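Hydrophilic protein, virA protein (Chromobacterium violaceum, PDB 3BO6) probably acts as a phosphothreonine lyase effector of the SpvC family, removing phosphate irreversibly from phosphothreonine in host proteins by beta-elimination. Local coordinates at residues Asp108-Asp112 with Asn154-Phe158; Val181-Trp186 with Tyr215-Ala219. All blocks are in the same frame, centred on the assembly; numbering follows the deposited sequence.

Contact 1 of 2, residues Asp108-Asp112 with Asn154-Phe158; sequences DSPID and NTRQF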
loop_
_atom_site.group_PDB
_atom_site.type_symbol
_atom_site.label_atom_id
_atom_site.label_comp_id
_atom_site.label_asym_id
_atom_site.label_seq_id
_atom_site.Cartn_x
_atom_site.Cartn_y
_atom_site.Cartn_z
ATOM N N ASP A 108 -0.626 -14.092 4.811
ATOM C CA ASP A 108 -1.891 -13.485 5.196
ATOM C C ASP A 108 -2.057 -12.043 4.716
ATOM O O ASP A 108 -3.085 -11.422 4.967
ATOM C CB ASP A 108 -2.060 -13.538 6.727
ATOM C CG ASP A 108 -2.075 -14.957 7.274
ATOM O OD1 ASP A 108 -2.710 -15.845 6.661
ATOM O OD2 ASP A 108 -1.435 -15.180 8.320
ATOM N N SER A 109 -1.051 -11.505 4.022
ATOM C CA SER A 109 -1.146 -10.126 3.577
ATOM C C SER A 109 -2.244 -9.979 2.534
ATOM O O SER A 109 -2.366 -10.817 1.644
ATOM C CB SER A 109 0.164 -9.666 2.942
ATOM O OG SER A 109 -0.051 -8.412 2.295
ATOM N N PRO A 110 -3.035 -8.895 2.623
ATOM C CA PRO A 110 -4.050 -8.626 1.600
ATOM C C PRO A 110 -3.488 -7.892 0.384
ATOM O O PRO A 110 -4.267 -7.601 -0.511
ATOM C CB PRO A 110 -5.038 -7.720 2.335
ATOM C CG PRO A 110 -4.184 -6.952 3.269
ATOM C CD PRO A 110 -3.044 -7.884 3.692
ATOM N N ILE A 111 -2.185 -7.606 0.353
ATOM C CA ILE A 111 -1.571 -6.849 -0.726
ATOM C C ILE A 111 -0.816 -7.799 -1.660
ATOM O O ILE A 111 0.217 -8.366 -1.291
ATOM C CB ILE A 111 -0.623 -5.759 -0.178
ATOM C CG1 ILE A 111 -1.392 -4.794 0.752
ATOM C CG2 ILE A 111 0.107 -5.029 -1.338
ATOM C CD1 ILE A 111 -2.560 -4.048 0.070
ATOM N N ASP A 112 -1.328 -7.961 -2.877
ATOM C CA ASP A 112 -0.720 -8.845 -3.876
ATOM C C ASP A 112 0.528 -8.271 -4.544
ATOM O O ASP A 112 1.341 -9.024 -5.067
ATOM C CB ASP A 112 -1.716 -9.161 -4.989
ATOM C CG ASP A 112 -2.777 -10.165 -4.584
ATOM O OD1 ASP A 112 -2.555 -10.996 -3.675
ATOM O OD2 ASP A 112 -3.842 -10.152 -5.240
ATOM N N ASN A 154 -9.505 -6.442 6.502
ATOM C CA ASN A 154 -8.150 -6.987 6.560
ATOM C C ASN A 154 -7.144 -5.954 6.072
ATOM O O ASN A 154 -6.031 -5.878 6.578
ATOM C CB ASN A 154 -8.050 -8.283 5.759
ATOM C CG ASN A 154 -8.709 -9.460 6.463
ATOM O OD1 ASN A 154 -8.778 -9.502 7.693
ATOM N ND2 ASN A 154 -9.181 -10.429 5.684
ATOM N N THR A 155 -7.546 -5.147 5.093
ATOM C CA THR A 155 -6.654 -4.144 4.528
ATOM C C THR A 155 -6.426 -3.041 5.537
ATOM O O THR A 155 -5.282 -2.618 5.756
ATOM C CB THR A 155 -7.216 -3.600 3.218
ATOM O OG1 THR A 155 -7.353 -4.689 2.300
ATOM C CG2 THR A 155 -6.272 -2.568 2.610
ATOM N N ARG A 156 -7.505 -2.576 6.162
ATOM C CA ARG A 156 -7.379 -1.563 7.193
ATOM C C ARG A 156 -6.509 -2.075 8.357
ATOM O O ARG A 156 -5.629 -1.354 8.860
ATOM C CB ARG A 156 -8.763 -1.141 7.683
ATOM C CG ARG A 156 -8.723 -0.064 8.757
ATOM C CD ARG A 156 -10.111 0.496 9.045
ATOM N NE ARG A 156 -10.084 1.423 10.172
ATOM C CZ ARG A 156 -10.891 2.479 10.303
ATOM N NH1 ARG A 156 -11.789 2.762 9.364
ATOM N NH2 ARG A 156 -10.796 3.261 11.375
ATOM N N GLN A 157 -6.772 -3.306 8.791
ATOM C CA GLN A 157 -5.974 -3.921 9.850
ATOM C C GLN A 157 -4.493 -4.028 9.442
ATOM O O GLN A 157 -3.599 -3.822 10.265
ATOM C CB GLN A 157 -6.531 -5.310 10.189
ATOM C CG GLN A 157 -7.862 -5.278 10.964
ATOM C CD GLN A 157 -7.624 -5.131 12.447
ATOM O OE1 GLN A 157 -6.952 -5.961 13.057
ATOM N NE2 GLN A 157 -8.150 -4.074 13.029
ATOM N N PHE A 158 -4.240 -4.344 8.175
ATOM C CA PHE A 158 -2.872 -4.481 7.676
ATOM C C PHE A 158 -2.140 -3.148 7.779
ATOM O O PHE A 158 -0.989 -3.082 8.229
ATOM C CB PHE A 158 -2.893 -5.038 6.240
ATOM C CG PHE A 158 -1.553 -5.433 5.700
ATOM C CD1 PHE A 158 -0.924 -6.582 6.154
ATOM C CD2 PHE A 158 -0.955 -4.687 4.691
ATOM C CE1 PHE A 158 0.310 -6.976 5.627
ATOM C CE2 PHE A 158 0.268 -5.069 4.145
ATOM C CZ PHE A 158 0.906 -6.214 4.625
HETATM O O HOH W 1 -7.016 -6.093 -0.130
#
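Asp108 itself stands clear of segment 154-158 of helix 149-168 and is held instead by a salt bridge to Arg32. The chain then reaches Ser109, whose hydroxyl accepts a hydrogen bond from the backbone NH two residues on (Ile111 N to Ser109 OG, 3.0 Å), an ST turn. A small polar residue suits this spot: it satisfies a backbone NH inside a buried bend while the same OG lies 3.3 Å from Phe158 CZ. Pro110 follows and makes the central contact. Its CD sits over one face of the Phe158 ring, 3.7 Å from the ring centroid and 23° off the normal, a CH-pi contact that suits the compact, rigid pyrrolidine, whose CD hydrogens can point at the ring. The join is thus between the loop leading from helix 93-104 into strand 113-117 and helix 149-168, part of the layer of helices packed on the antiparallel sheet of this alpha/beta fold. Pro110 also rests its CB 3.8 Å from Thr155 OG1, and its carbonyl oxygen is tied to that hydroxyl through water 1, which donates to Pro110 O (3.2 Å) and to Thr155 OG1 (2.8 Å); Thr155 OG1 also bonds to Ser151 O one helical turn back. Ile111 brings its CG1 to 3.8 Å from Phe158 CE2, adding a branched aliphatic side chain to the buried surroundings of the ring. Beyond it, Asp112 forms salt bridges with Arg70 and Lys139.

Contact 2 of 2, residues Val181-Trp186 with Tyr215-Ala219; sequences VHPENW and YRLMA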
loop_
_atom_site.group_PDB
_atom_site.type_symbol
_atom_site.label_atom_id
_atom_site.label_comp_id
_atom_site.label_asym_id
_atom_site.label_seq_id
_atom_site.Cartn_x
_atom_site.Cartn_y
_atom_site.Cartn_z
ATOM N N VAL A 181 -3.377 11.898 0.884
ATOM C CA VAL A 181 -4.011 12.313 2.140
ATOM C C VAL A 181 -3.806 11.233 3.193
ATOM O O VAL A 181 -3.514 10.078 2.877
ATOM C CB VAL A 181 -5.536 12.596 1.978
ATOM C CG1 VAL A 181 -5.775 13.815 1.072
ATOM C CG2 VAL A 181 -6.253 11.362 1.442
ATOM N N HIS A 182 -3.916 11.623 4.456
ATOM C CA HIS A 182 -3.803 10.671 5.550
ATOM C C HIS A 182 -4.490 11.291 6.759
ATOM O O HIS A 182 -4.558 12.516 6.878
ATOM C CB HIS A 182 -2.332 10.376 5.880
ATOM C CG HIS A 182 -1.594 11.552 6.439
ATOM N ND1 HIS A 182 -1.453 11.773 7.794
ATOM C CD2 HIS A 182 -0.972 12.581 5.823
ATOM C CE1 HIS A 182 -0.768 12.888 7.985
ATOM N NE2 HIS A 182 -0.458 13.393 6.805
ATOM N N PRO A 183 -4.994 10.445 7.659
ATOM C CA PRO A 183 -5.598 10.946 8.904
ATOM C C PRO A 183 -4.508 11.169 9.948
ATOM O O PRO A 183 -3.396 10.665 9.798
ATOM C CB PRO A 183 -6.486 9.788 9.347
ATOM C CG PRO A 183 -5.785 8.573 8.837
ATOM C CD PRO A 183 -5.147 8.987 7.516
ATOM N N GLU A 184 -4.832 11.895 11.013
ATOM C CA GLU A 184 -3.861 12.191 12.070
ATOM C C GLU A 184 -3.202 10.941 12.654
ATOM O O GLU A 184 -2.030 10.982 13.040
ATOM C CB GLU A 184 -4.523 12.999 13.190
ATOM C CG GLU A 184 -5.219 14.261 12.717
ATOM C CD GLU A 184 -6.348 14.680 13.642
ATOM O OE1 GLU A 184 -6.254 14.408 14.860
ATOM O OE2 GLU A 184 -7.329 15.277 13.151
ATOM N N ASN A 185 -3.932 9.829 12.682
ATOM C CA ASN A 185 -3.420 8.615 13.311
ATOM C C ASN A 185 -2.522 7.736 12.437
ATOM O O ASN A 185 -2.005 6.724 12.904
ATOM C CB ASN A 185 -4.563 7.784 13.883
ATOM C CG ASN A 185 -5.668 7.562 12.882
ATOM O OD1 ASN A 185 -6.371 8.501 12.491
ATOM N ND2 ASN A 185 -5.837 6.316 12.462
ATOM N N TRP A 186 -2.330 8.111 11.171
ATOM C CA TRP A 186 -1.315 7.426 10.355
ATOM C C TRP A 186 -0.062 8.293 10.318
ATOM O O TRP A 186 -0.083 9.402 9.784
ATOM C CB TRP A 186 -1.760 7.145 8.912
ATOM C CG TRP A 186 -2.960 6.289 8.737
ATOM C CD1 TRP A 186 -3.636 5.595 9.695
ATOM C CD2 TRP A 186 -3.638 6.044 7.502
ATOM N NE1 TRP A 186 -4.705 4.933 9.127
ATOM C CE2 TRP A 186 -4.736 5.202 7.783
ATOM C CE3 TRP A 186 -3.432 6.470 6.187
ATOM C CZ2 TRP A 186 -5.618 4.764 6.791
ATOM C CZ3 TRP A 186 -4.310 6.041 5.206
ATOM C CH2 TRP A 186 -5.391 5.204 5.511
ATOM N N TYR A 215 -11.096 5.356 0.892
ATOM C CA TYR A 215 -10.330 6.046 1.921
ATOM C C TYR A 215 -11.138 6.180 3.207
ATOM O O TYR A 215 -10.630 5.941 4.301
ATOM C CB TYR A 215 -9.906 7.435 1.440
ATOM C CG TYR A 215 -9.176 8.221 2.510
ATOM C CD1 TYR A 215 -7.874 7.901 2.851
ATOM C CD2 TYR A 215 -9.790 9.274 3.187
ATOM C CE1 TYR A 215 -7.189 8.608 3.824
ATOM C CE2 TYR A 215 -9.106 9.981 4.176
ATOM C CZ TYR A 215 -7.796 9.649 4.472
ATOM O OH TYR A 215 -7.098 10.330 5.443
ATOM N N ARG A 216 -12.405 6.550 3.084
ATOM C CA ARG A 216 -13.251 6.696 4.262
ATOM C C ARG A 216 -13.386 5.369 5.011
ATOM O O ARG A 216 -13.376 5.330 6.245
ATOM C CB ARG A 216 -14.619 7.246 3.861
ATOM C CG ARG A 216 -14.530 8.645 3.239
ATOM C CD ARG A 216 -15.906 9.218 2.912
ATOM N NE ARG A 216 -16.670 9.465 4.133
ATOM C CZ ARG A 216 -17.943 9.842 4.141
ATOM N NH1 ARG A 216 -18.586 9.977 2.987
ATOM N NH2 ARG A 216 -18.569 10.038 5.300
ATOM N N LEU A 217 -13.467 4.272 4.262
ATOM C CA LEU A 217 -13.532 2.941 4.877
ATOM C C LEU A 217 -12.226 2.580 5.598
ATOM O O LEU A 217 -12.238 1.834 6.573
ATOM C CB LEU A 217 -13.884 1.909 3.810
ATOM C CG LEU A 217 -15.326 2.055 3.272
ATOM C CD1 LEU A 217 -15.521 1.275 1.966
ATOM C CD2 LEU A 217 -16.351 1.610 4.310
ATOM N N MET A 218 -11.105 3.129 5.133
ATOM C CA MET A 218 -9.805 2.866 5.751
ATOM C C MET A 218 -9.548 3.771 6.946
ATOM O O MET A 218 -8.828 3.377 7.880
ATOM C CB MET A 218 -8.684 3.105 4.733
ATOM C CG MET A 218 -8.661 2.097 3.592
ATOM S SD MET A 218 -8.426 0.379 4.084
ATOM C CE MET A 218 -10.080 -0.216 3.753
ATOM N N ALA A 219 -10.105 4.981 6.909
ATOM C CA ALA A 219 -9.664 6.036 7.832
ATOM C C ALA A 219 -10.701 6.572 8.810
ATOM O O ALA A 219 -10.335 7.061 9.876
ATOM C CB ALA A 219 -9.033 7.201 7.051
HETATM O O HOH W 2 -8.125 5.943 11.263
HETATM O O HOH W 3 -7.109 3.543 10.082
#
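Tyr215 brings a long, flat side chain from the last helix to the loop 181-186. With chi1 in the t well, one face of its ring is covered by Val181, whose CG2 is 3.9 Å from the ring centroid and 17° off the normal, a CH-pi contact. The phenol oxygen reaches the His182-Pro183 peptide: Tyr215 OH is 3.1 Å from Pro183 N, but a proline nitrogen carries no hydrogen, so this is close packing and not a hydrogen bond. The edge of the Tyr215 ring is directed at the face of the six-membered ring of Trp186 in an offset edge-to-face pair, centroids 6.0 Å apart and planes at 78°. Met218 lays its CB 4.0 Å from Trp186 CH2, and its backbone oxygen shares water 3 with the indole: Met218 O accepts at 2.8 Å, while Trp186 NE1 donates at 2.9 Å. The indole can therefore be buried with its one polar atom satisfied. Ala219, small enough to let the loop come close, sets its CB 4.0 Å from Pro183 CG, and its carbonyl joins Asn185 ND2 through water 2 (Ala219 O 2.8 Å, Asn185 ND2 2.6 Å). Opposite the helix, a type I beta turn, closed by Trp186 N to Pro183 O (3.1 Å), presents Trp186 to Tyr215 and so joins the C-terminal helix 213-219 to the loop before edge strand 189-193 of the alpha/beta fold.

The two contacts follow one another along the chain, 108-112 with 154-158 closing before 181-186 with 215-219 opens, and their centres lie about 15 Å apart. They meet where helix 149-168 touches helix 213-219: Arg156 NH1 comes 3.0 Å from Leu217 O, a probable hydrogen bond, and Thr155 CG2 packs 3.9 Å from Met218 SD. Thr155 and Met218 thus each belong to one contact and touch the other. Contact 1 ties helix 149-168 to the loop entering strand 113-117, in the middle of the sheet, whereas contact 2 ties the C-terminal helix to the loop entering edge strand 189-193. Together they join both helices to loops leading into strands of one antiparallel sheet, two strands lying between them.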